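Local structure of sulfite dehydrogenase (Paracoccus pantotrophus, 2XTS) at residues 219-224 / 244-249; 248-251 / 255-258; 257-262 / 367-372. The protein oxidises protein-bound sulfane sulfur at a molybdenum cofactor and works together with a heme c cytochrome that takes part in electron transfer. One frame throughout, in Å; residues are numbered along the deposited sequence.

In the fold
Contacts 1 and 3 meet at one cobalt ion, with centres about 8 Å apart: E219 of contact 1 and T259 and H369 of contact 3 bind it together with two waters common to both. D248, shared by contacts 1 and 2, ties the hairpin to this site, because its OD2 is hydrogen-bonded to T259 OG1 at 2.6 Å. The backbone adds a further tie, E219 N to W260 O at 2.8 Å. Contact 2, whose centre is about 11 Å from that of contact 1, lies against the cytochrome chain. Contact 1 alone reaches the molybdenum: Y246 and N221 touch the dioxo group and the pterin dithiolene, while Y368 of 367-372 lies beside the Y246 ring.

Contact 1 of 3, residues 219-224 / 244-249; sequences EGNMWV and SKYTDL. With CO (cobalt (II) ion), chain G; MTE (phosphonic acidmono-(2-amino-5,6-dimercapto-4-oxo-3,7,8a,9,10,10a-hexahydro-4H-8-oxa-1,3,9,10-tetraaza-anthracen-7-ylmethyl)ester), chain E; 2MO (molybdenum (IV)oxide), chain F.
N221 and Y246 mark the closest backbone approach, CA to CA 8.0 Å, between a short 3-10 turn (220-222) and a loop in which Y246 takes a left-handed conformation. With no backbone pairing at this distance, the contact rests on side chains, and it forms one wall of the molybdopterin site in this sulfite oxidase-type fold. N221 carries its CG anti to the backbone N (chi1 -175°), which lays the side chain over one face of the Y246 ring. N221 CB sits almost over the centre of the Y246 ring, 3.7 Å from its centroid, a CH-pi contact. Beyond it the amide stacks on the ring, the two planes 17° apart. The amide is steadied from outside as well, OD1 accepting from R181, while ND2 of N221 lies 3.3 Å from the dithiolene sulfur S1' of the cofactor.

The same two residues address the metal oxo groups. Y246 OH donates to OT2 of the molybdenum oxide over a short 2.5 Å, with the oxo atom in the plane of the ring at its edge; backbone N of N221 gives OT1 only a weak bond. In the same 219-224 segment, W223 O accepts from N8 of the pterin.

E219 links the two segments at the cobalt ion. Its carboxylate crosses beside the Y246 ring, turned 61° from the ring plane, and OE2 has a salt bridge to R181. The other oxygen, E219 OE1, coordinates cobalt at 2.1 Å, so each carboxylate oxygen has its own task. A cobalt-bound water completes the link, donating one hydrogen to E219 OE2 at 2.7 Å and the other to the backbone O of Y246 at 2.8 Å.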
loop_
_atom_site.group_PDB
_atom_site.type_symbol
_atom_site.label_atom_id
_atom_site.label_comp_id
_atom_site.label_asym_id
_atom_site.label_seq_id
_atom_site.Cartn_x
_atom_site.Cartn_y
_atom_site.Cartn_z
ATOM N N GLU A 219 4.853 -9.648 19.155
ATOM C CA GLU A 219 3.987 -10.647 18.582
ATOM C C GLU A 219 2.625 -10.091 18.255
ATOM O O GLU A 219 2.049 -9.289 18.990
ATOM C CB GLU A 219 3.917 -11.869 19.526
ATOM C CG GLU A 219 3.161 -11.632 20.831
ATOM C CD GLU A 219 3.340 -12.730 21.877
ATOM O OE1 GLU A 219 4.060 -13.716 21.603
ATOM O OE2 GLU A 219 2.768 -12.583 22.989
ATOM N N GLY A 220 2.090 -10.568 17.135
ATOM C CA GLY A 220 0.861 -10.000 16.583
ATOM C C GLY A 220 -0.307 -10.001 17.549
ATOM O O GLY A 220 -1.175 -9.140 17.478
ATOM N N ASN A 221 -0.397 -11.003 18.424
ATOM C CA ASN A 221 -1.507 -11.021 19.364
ATOM C C ASN A 221 -1.638 -9.733 20.166
ATOM O O ASN A 221 -2.747 -9.370 20.574
ATOM C CB ASN A 221 -1.421 -12.236 20.297
ATOM C CG ASN A 221 -2.634 -12.349 21.200
ATOM O OD1 ASN A 221 -2.553 -12.043 22.398
ATOM N ND2 ASN A 221 -3.787 -12.671 20.625
ATOM N N MET A 222 -0.540 -9.035 20.391
ATOM C CA MET A 222 -0.595 -7.848 21.208
ATOM C C MET A 222 -1.108 -6.638 20.431
ATOM O O MET A 222 -1.384 -5.607 21.029
ATOM C CB MET A 222 0.759 -7.617 21.827
ATOM C CG MET A 222 1.196 -8.795 22.679
ATOM S SD MET A 222 2.819 -8.513 23.427
ATOM C CE MET A 222 2.380 -7.604 24.897
ATOM N N TRP A 223 -1.248 -6.779 19.104
ATOM C CA TRP A 223 -1.733 -5.685 18.260
ATOM C C TRP A 223 -3.258 -5.663 18.332
ATOM O O TRP A 223 -3.962 -6.012 17.368
ATOM C CB TRP A 223 -1.229 -5.852 16.819
ATOM C CG TRP A 223 0.257 -5.749 16.622
ATOM C CD1 TRP A 223 1.248 -6.372 17.324
ATOM C CD2 TRP A 223 0.879 -5.094 15.539
ATOM N NE1 TRP A 223 2.467 -6.069 16.781
ATOM C CE2 TRP A 223 2.265 -5.271 15.682
ATOM C CE3 TRP A 223 0.400 -4.287 14.506
ATOM C CZ2 TRP A 223 3.175 -4.718 14.802
ATOM C CZ3 TRP A 223 1.289 -3.747 13.630
ATOM C CH2 TRP A 223 2.671 -3.961 13.774
ATOM N N VAL A 224 -3.781 -5.304 19.500
ATOM C CA VAL A 224 -5.202 -5.399 19.792
ATOM C C VAL A 224 -6.000 -4.565 18.765
ATOM O O VAL A 224 -5.757 -3.367 18.594
ATOM C CB VAL A 224 -5.503 -4.959 21.245
ATOM C CG1 VAL A 224 -7.008 -5.005 21.512
ATOM C CG2 VAL A 224 -4.762 -5.819 22.245
ATOM N N SER A 244 -3.021 -19.263 29.036
ATOM C CA SER A 244 -3.378 -20.404 28.224
ATOM C C SER A 244 -2.675 -20.362 26.870
ATOM O O SER A 244 -2.152 -21.366 26.405
ATOM C CB SER A 244 -4.890 -20.444 28.011
ATOM O OG SER A 244 -5.246 -21.549 27.201
ATOM N N LYS A 245 -2.709 -19.190 26.245
ATOM C CA LYS A 245 -2.154 -18.972 24.918
ATOM C C LYS A 245 -1.001 -17.987 25.009
ATOM O O LYS A 245 -0.834 -17.284 26.011
ATOM C CB LYS A 245 -3.256 -18.474 23.999
ATOM C CG LYS A 245 -4.462 -19.416 23.962
ATOM C CD LYS A 245 -4.141 -20.802 23.388
ATOM C CE LYS A 245 -5.407 -21.613 23.258
ATOM N NZ LYS A 245 -5.175 -22.886 22.567
ATOM N N TYR A 246 -0.163 -17.999 23.981
ATOM C CA TYR A 246 1.022 -17.133 23.864
ATOM C C TYR A 246 1.940 -17.312 25.073
ATOM O O TYR A 246 2.609 -16.394 25.538
ATOM C CB TYR A 246 0.666 -15.673 23.512
ATOM C CG TYR A 246 -0.313 -15.676 22.371
ATOM C CD1 TYR A 246 0.096 -15.955 21.082
ATOM C CD2 TYR A 246 -1.667 -15.522 22.606
ATOM C CE1 TYR A 246 -0.842 -16.029 20.028
ATOM C CE2 TYR A 246 -2.595 -15.609 21.586
ATOM C CZ TYR A 246 -2.199 -15.873 20.323
ATOM O OH TYR A 246 -3.182 -16.006 19.366
ATOM N N THR A 247 2.016 -18.568 25.511
ATOM C CA THR A 247 3.023 -19.072 26.429
ATOM C C THR A 247 3.628 -20.282 25.761
ATOM O O THR A 247 2.948 -20.980 25.007
ATOM C CB THR A 247 2.432 -19.455 27.790
ATOM O OG1 THR A 247 1.348 -20.376 27.587
ATOM C CG2 THR A 247 1.916 -18.231 28.528
ATOM N N ASP A 248 4.905 -20.537 26.013
ATOM C CA ASP A 248 5.721 -21.368 25.113
ATOM C C ASP A 248 6.312 -22.530 25.935
ATOM O O ASP A 248 7.262 -22.350 26.720
ATOM C CB ASP A 248 6.857 -20.534 24.506
ATOM C CG ASP A 248 6.407 -19.189 23.967
ATOM O OD1 ASP A 248 5.209 -19.024 23.681
ATOM O OD2 ASP A 248 7.295 -18.298 23.862
ATOM N N LEU A 249 5.743 -23.720 25.779
ATOM C CA LEU A 249 6.082 -24.860 26.609
ATOM C C LEU A 249 7.483 -25.348 26.271
ATOM O O LEU A 249 7.830 -25.503 25.090
ATOM C CB LEU A 249 5.048 -25.975 26.431
ATOM C CG LEU A 249 5.140 -27.210 27.321
ATOM C CD1 LEU A 249 4.865 -26.845 28.767
ATOM C CD2 LEU A 249 4.182 -28.261 26.847
HETATM CO CO CO G . 5.307 -14.894 22.770
HETATM N N1 MTE E . -7.503 -8.018 18.469
HETATM C C2 MTE E . -8.729 -8.378 18.834
HETATM N N2 MTE E . -9.535 -7.453 19.400
HETATM N N3 MTE E . -9.199 -9.624 18.636
HETATM C C4 MTE E . -8.447 -10.608 18.064
HETATM O O4 MTE E . -8.960 -11.735 17.904
HETATM N N5 MTE E . -6.187 -11.213 17.156
HETATM C C6 MTE E . -4.809 -10.852 17.397
HETATM C C7 MTE E . -4.450 -9.421 17.029
HETATM N N8 MTE E . -5.401 -8.507 17.607
HETATM C C9 MTE E . -7.088 -10.297 17.668
HETATM C C10 MTE E . -6.639 -8.922 17.917
HETATM C "C1'" MTE E . -3.822 -11.790 16.726
HETATM S "S1'" MTE E . -3.571 -13.381 17.411
HETATM C "C2'" MTE E . -3.074 -11.401 15.666
HETATM S "S2'" MTE E . -1.826 -12.387 15.014
HETATM C "C3'" MTE E . -3.313 -10.036 15.056
HETATM O "O3'" MTE E . -4.426 -9.320 15.615
HETATM C "C4'" MTE E . -3.610 -10.176 13.574
HETATM O "O4'" MTE E . -3.751 -8.875 12.987
HETATM P P MTE E . -4.477 -8.827 11.558
HETATM O O1P MTE E . -3.503 -9.699 10.709
HETATM O O2P MTE E . -5.818 -9.481 11.628
HETATM O O3P MTE E . -4.438 -7.395 11.150
HETATM MO MO 2MO F . -1.552 -14.221 16.502
HETATM O OT1 2MO F . -0.198 -13.811 17.605
HETATM O OT2 2MO F . -2.418 -15.919 16.952
HETATM O O HOH W 1 4.107 -14.343 24.472
HETATM O O HOH W 2 4.311 -16.763 22.631
#

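Contact 2 of 3, residues 248-251 / 255-258; sequences DLMP and ARKW
D248 and L249 pair with R256 and A255 in a small antiparallel beta hairpin that the chain turns against its cytochrome partner. D248 and R256 form the hydrogen-bonded pair: D248 N donates to R256 O at 2.9 Å with an angle of 155° at the hydrogen, and R256 N returns a bond to D248 O, also 2.9 Å. L249 faces A255 in a non-hydrogen-bonded pair, where CA atoms come to 4.1 Å. The side chains of this second pair share one side of the sheet, L249 CD1 and A255 CB meeting at 4.4 Å, while D248 and R256 project to the opposite side. A255, R256 and K257 also pair in parallel with a strand of the cytochrome chain, so the two-stranded sheet runs on across the interface.

R256 is extended from CG to NE. Over one face of its guanidinium lies M250, whose chain bends at chi2 and chi3 (-73° and -75°) and brings CE to 3.7 Å from R256 NH2, offset toward the rim. The edge is polar: R256 NH1 donates to a water at 2.9 Å that in turn donates to D248 OD2, bridging two opposite charges whose nearest atoms, OD2 and NH1, stand 5.4 Å apart. D248 OD2 is also hydrogen-bonded to the hydroxyl of T259, a cobalt ligand. E155 and D150 of the cytochrome chain take NH2 and NE in salt bridges. Replacing R256 by an alanine is likely to leave these two carboxylates without this mate and to bare the M250 methyl. The orientation of the guanidinium is thus fixed by the methyl over one face and by acids and water at its rim, which suggests that its positive charge is spent largely on the neighbouring subunit, while the D248 carboxylate is reached by the guanidinium through water.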
loop_
_atom_site.group_PDB
_atom_site.type_symbol
_atom_site.label_atom_id
_atom_site.label_comp_id
_atom_site.label_asym_id
_atom_site.label_seq_id
_atom_site.Cartn_x
_atom_site.Cartn_y
_atom_site.Cartn_z
ATOM N N ASP A 248 4.905 -20.537 26.013
ATOM C CA ASP A 248 5.721 -21.368 25.113
ATOM C C ASP A 248 6.312 -22.530 25.935
ATOM O O ASP A 248 7.262 -22.350 26.720
ATOM C CB ASP A 248 6.857 -20.534 24.506
ATOM C CG ASP A 248 6.407 -19.189 23.967
ATOM O OD1 ASP A 248 5.209 -19.024 23.681
ATOM O OD2 ASP A 248 7.295 -18.298 23.862
ATOM N N LEU A 249 5.743 -23.720 25.779
ATOM C CA LEU A 249 6.082 -24.860 26.609
ATOM C C LEU A 249 7.483 -25.348 26.271
ATOM O O LEU A 249 7.830 -25.503 25.090
ATOM C CB LEU A 249 5.048 -25.975 26.431
ATOM C CG LEU A 249 5.140 -27.210 27.321
ATOM C CD1 LEU A 249 4.865 -26.845 28.767
ATOM C CD2 LEU A 249 4.182 -28.261 26.847
ATOM N N MET A 250 8.280 -25.596 27.322
ATOM C CA MET A 250 9.698 -25.965 27.229
ATOM C C MET A 250 9.895 -27.430 27.621
ATOM O O MET A 250 8.985 -28.058 28.142
ATOM C CB MET A 250 10.514 -25.029 28.097
ATOM C CG MET A 250 10.383 -23.584 27.667
ATOM S SD MET A 250 11.255 -23.209 26.135
ATOM C CE MET A 250 12.973 -23.183 26.684
ATOM N N PRO A 251 11.104 -27.992 27.400
ATOM C CA PRO A 251 11.316 -29.429 27.609
ATOM C C PRO A 251 11.034 -29.931 29.015
ATOM O O PRO A 251 10.660 -31.101 29.153
ATOM C CB PRO A 251 12.785 -29.633 27.216
ATOM C CG PRO A 251 12.994 -28.583 26.145
ATOM C CD PRO A 251 12.235 -27.391 26.665
ATOM N N ALA A 255 6.866 -23.345 31.139
ATOM C CA ALA A 255 6.625 -22.574 29.922
ATOM C C ALA A 255 7.122 -21.147 30.084
ATOM O O ALA A 255 6.979 -20.555 31.140
ATOM C CB ALA A 255 5.143 -22.572 29.593
ATOM N N ARG A 256 7.697 -20.587 29.032
ATOM C CA ARG A 256 7.961 -19.164 28.998
ATOM C C ARG A 256 6.654 -18.389 28.874
ATOM O O ARG A 256 5.796 -18.767 28.067
ATOM C CB ARG A 256 8.872 -18.784 27.839
ATOM C CG ARG A 256 10.258 -19.347 27.905
ATOM C CD ARG A 256 10.987 -19.108 26.614
ATOM N NE ARG A 256 12.391 -19.489 26.643
ATOM C CZ ARG A 256 13.129 -19.662 25.553
ATOM N NH1 ARG A 256 12.578 -19.526 24.355
ATOM N NH2 ARG A 256 14.416 -19.972 25.646
ATOM N N LYS A 257 6.546 -17.307 29.642
ATOM C CA LYS A 257 5.478 -16.350 29.429
ATOM C C LYS A 257 6.092 -15.033 28.984
ATOM O O LYS A 257 7.285 -14.811 29.136
ATOM C CB LYS A 257 4.608 -16.159 30.684
ATOM C CG LYS A 257 5.347 -15.505 31.867
ATOM C CD LYS A 257 4.423 -15.274 33.050
ATOM C CE LYS A 257 5.107 -14.590 34.215
ATOM N NZ LYS A 257 4.127 -14.452 35.324
ATOM N N TRP A 258 5.253 -14.158 28.445
ATOM C CA TRP A 258 5.632 -12.795 28.129
ATOM C C TRP A 258 6.784 -12.843 27.127
ATOM O O TRP A 258 7.717 -12.063 27.215
ATOM C CB TRP A 258 6.019 -12.017 29.383
ATOM C CG TRP A 258 4.978 -11.909 30.445
ATOM C CD1 TRP A 258 3.648 -12.258 30.387
ATOM C CD2 TRP A 258 5.219 -11.461 31.766
ATOM N NE1 TRP A 258 3.054 -12.015 31.614
ATOM C CE2 TRP A 258 4.003 -11.525 32.473
ATOM C CE3 TRP A 258 6.360 -10.982 32.424
ATOM C CZ2 TRP A 258 3.909 -11.147 33.824
ATOM C CZ3 TRP A 258 6.259 -10.597 33.756
ATOM C CH2 TRP A 258 5.047 -10.685 34.433
HETATM O O HOH W 3 9.874 -19.440 23.387
#

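Contact 3 of 3, residues 257-262 / 367-372; sequences KWTWVM and VYHNNG. With CO (cobalt (II) ion), chain G.
T259 turns OG1 into the position between its backbone N and carbonyl carbon (chi1 49°), and H369 swings its imidazole anti to its own carbonyl carbon (chi1 -61°), so that the two meet at a six-coordinate cobalt site between two loops of the dimerisation domain. T259, the centre of an inverse gamma turn, chelates the ion through both carbonyl O and OG1, each at 2.1 Å. H369 adds NE2 at the same length; E219 OE1 and two waters complete a roughly octahedral sphere, in which water 1 lies trans to the imidazole and E219 trans to OG1. The 3.0 Å between T259 O and H369 NE2 is therefore set by the shared metal and is no hydrogen bond. D248 grips the T259 hydroxyl as a second-shell residue.

On the H369 ring, V261 O approaches obliquely, 3.4 Å from CE1; this carbonyl also accepts from R151 of the cytochrome chain, which packs on H369 too. M262, bent at chi2 and chi3, makes an oblique sulfur-aromatic contact, SD lying 4.3 Å from the H369 ring centroid and 59° off its normal, with CE1 the nearest ring atom at 3.5 Å.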
loop_
_atom_site.group_PDB
_atom_site.type_symbol
_atom_site.label_atom_id
_atom_site.label_comp_id
_atom_site.label_asym_id
_atom_site.label_seq_id
_atom_site.Cartn_x
_atom_site.Cartn_y
_atom_site.Cartn_z
ATOM N N LYS A 257 6.546 -17.307 29.642
ATOM C CA LYS A 257 5.478 -16.350 29.429
ATOM C C LYS A 257 6.092 -15.033 28.984
ATOM O O LYS A 257 7.285 -14.811 29.136
ATOM C CB LYS A 257 4.608 -16.159 30.684
ATOM C CG LYS A 257 5.347 -15.505 31.867
ATOM C CD LYS A 257 4.423 -15.274 33.050
ATOM C CE LYS A 257 5.107 -14.590 34.215
ATOM N NZ LYS A 257 4.127 -14.452 35.324
ATOM N N TRP A 258 5.253 -14.158 28.445
ATOM C CA TRP A 258 5.632 -12.795 28.129
ATOM C C TRP A 258 6.784 -12.843 27.127
ATOM O O TRP A 258 7.717 -12.063 27.215
ATOM C CB TRP A 258 6.019 -12.017 29.383
ATOM C CG TRP A 258 4.978 -11.909 30.445
ATOM C CD1 TRP A 258 3.648 -12.258 30.387
ATOM C CD2 TRP A 258 5.219 -11.461 31.766
ATOM N NE1 TRP A 258 3.054 -12.015 31.614
ATOM C CE2 TRP A 258 4.003 -11.525 32.473
ATOM C CE3 TRP A 258 6.360 -10.982 32.424
ATOM C CZ2 TRP A 258 3.909 -11.147 33.824
ATOM C CZ3 TRP A 258 6.259 -10.597 33.756
ATOM C CH2 TRP A 258 5.047 -10.685 34.433
ATOM N N THR A 259 6.711 -13.745 26.123
ATOM C CA THR A 259 7.672 -13.755 25.028
ATOM C C THR A 259 7.113 -12.779 24.020
ATOM O O THR A 259 6.403 -13.126 23.080
ATOM C CB THR A 259 7.893 -15.172 24.466
ATOM O OG1 THR A 259 6.612 -15.796 24.210
ATOM C CG2 THR A 259 8.648 -15.995 25.498
ATOM N N TRP A 260 7.411 -11.518 24.254
ATOM C CA TRP A 260 6.812 -10.455 23.480
ATOM C C TRP A 260 7.503 -10.251 22.137
ATOM O O TRP A 260 6.842 -10.103 21.107
ATOM C CB TRP A 260 6.827 -9.156 24.285
ATOM C CG TRP A 260 6.050 -9.237 25.562
ATOM C CD1 TRP A 260 4.826 -9.783 25.741
ATOM C CD2 TRP A 260 6.442 -8.706 26.838
ATOM N NE1 TRP A 260 4.432 -9.658 27.056
ATOM C CE2 TRP A 260 5.405 -8.990 27.749
ATOM C CE3 TRP A 260 7.586 -8.059 27.303
ATOM C CZ2 TRP A 260 5.472 -8.620 29.097
ATOM C CZ3 TRP A 260 7.648 -7.703 28.650
ATOM C CH2 TRP A 260 6.601 -7.980 29.522
ATOM N N VAL A 261 8.827 -10.193 22.117
ATOM C CA VAL A 261 9.529 -9.825 20.885
ATOM C C VAL A 261 9.603 -10.983 19.898
ATOM O O VAL A 261 9.709 -12.159 20.268
ATOM C CB VAL A 261 10.943 -9.186 21.093
ATOM C CG1 VAL A 261 11.323 -8.301 19.897
ATOM C CG2 VAL A 261 11.008 -8.325 22.305
ATOM N N MET A 262 9.503 -10.617 18.624
ATOM C CA MET A 262 9.684 -11.532 17.511
ATOM C C MET A 262 11.148 -11.440 17.052
ATOM O O MET A 262 11.641 -10.370 16.709
ATOM C CB MET A 262 8.715 -11.184 16.379
ATOM C CG MET A 262 7.253 -11.210 16.772
ATOM S SD MET A 262 6.712 -12.826 17.391
ATOM C CE MET A 262 6.591 -13.761 15.867
ATOM N N VAL A 367 5.083 -24.180 20.184
ATOM C CA VAL A 367 3.911 -23.656 19.451
ATOM C C VAL A 367 4.198 -22.342 18.700
ATOM O O VAL A 367 3.882 -22.220 17.529
ATOM C CB VAL A 367 2.614 -23.543 20.323
ATOM C CG1 VAL A 367 1.467 -22.980 19.522
ATOM C CG2 VAL A 367 2.210 -24.904 20.923
ATOM N N TYR A 368 4.854 -21.410 19.380
ATOM C CA TYR A 368 5.033 -20.047 18.922
ATOM C C TYR A 368 6.531 -19.798 18.639
ATOM O O TYR A 368 7.401 -20.621 18.973
ATOM C CB TYR A 368 4.544 -19.091 20.019
ATOM C CG TYR A 368 3.110 -19.334 20.436
ATOM C CD1 TYR A 368 2.049 -18.976 19.601
ATOM C CD2 TYR A 368 2.805 -19.930 21.643
ATOM C CE1 TYR A 368 0.733 -19.184 19.975
ATOM C CE2 TYR A 368 1.487 -20.168 21.999
ATOM C CZ TYR A 368 0.457 -19.793 21.170
ATOM O OH TYR A 368 -0.840 -19.966 21.594
ATOM N N HIS A 369 6.825 -18.638 18.053
ATOM C CA HIS A 369 8.189 -18.143 17.919
ATOM C C HIS A 369 9.134 -19.061 17.139
ATOM O O HIS A 369 10.311 -19.164 17.450
ATOM C CB HIS A 369 8.773 -17.758 19.277
ATOM C CG HIS A 369 8.002 -16.667 19.955
ATOM N ND1 HIS A 369 8.123 -15.336 19.603
ATOM C CD2 HIS A 369 7.098 -16.704 20.966
ATOM C CE1 HIS A 369 7.294 -14.611 20.340
ATOM N NE2 HIS A 369 6.670 -15.412 21.187
ATOM N N ASN A 370 8.619 -19.700 16.091
ATOM C CA ASN A 370 9.475 -20.449 15.179
ATOM C C ASN A 370 10.104 -19.546 14.131
ATOM O O ASN A 370 9.527 -19.299 13.072
ATOM C CB ASN A 370 8.690 -21.566 14.502
ATOM C CG ASN A 370 9.581 -22.435 13.646
ATOM O OD1 ASN A 370 10.805 -22.193 13.556
ATOM N ND2 ASN A 370 8.997 -23.447 13.008
ATOM N N ASN A 371 11.316 -19.093 14.424
ATOM C CA ASN A 371 12.070 -18.308 13.455
ATOM C C ASN A 371 13.185 -19.110 12.778
ATOM O O ASN A 371 14.101 -18.525 12.211
ATOM C CB ASN A 371 12.616 -17.003 14.043
ATOM C CG ASN A 371 13.598 -17.208 15.166
ATOM O OD1 ASN A 371 13.429 -18.073 16.026
ATOM N ND2 ASN A 371 14.648 -16.377 15.175
ATOM N N GLY A 372 13.100 -20.437 12.798
ATOM C CA GLY A 372 14.135 -21.270 12.213
ATOM C C GLY A 372 14.305 -21.071 10.711
ATOM O O GLY A 372 13.377 -20.747 9.981
HETATM CO CO CO G . 5.307 -14.894 22.770
HETATM O O HOH W 1 4.107 -14.343 24.472
HETATM O O HOH W 2 4.311 -16.763 22.631
#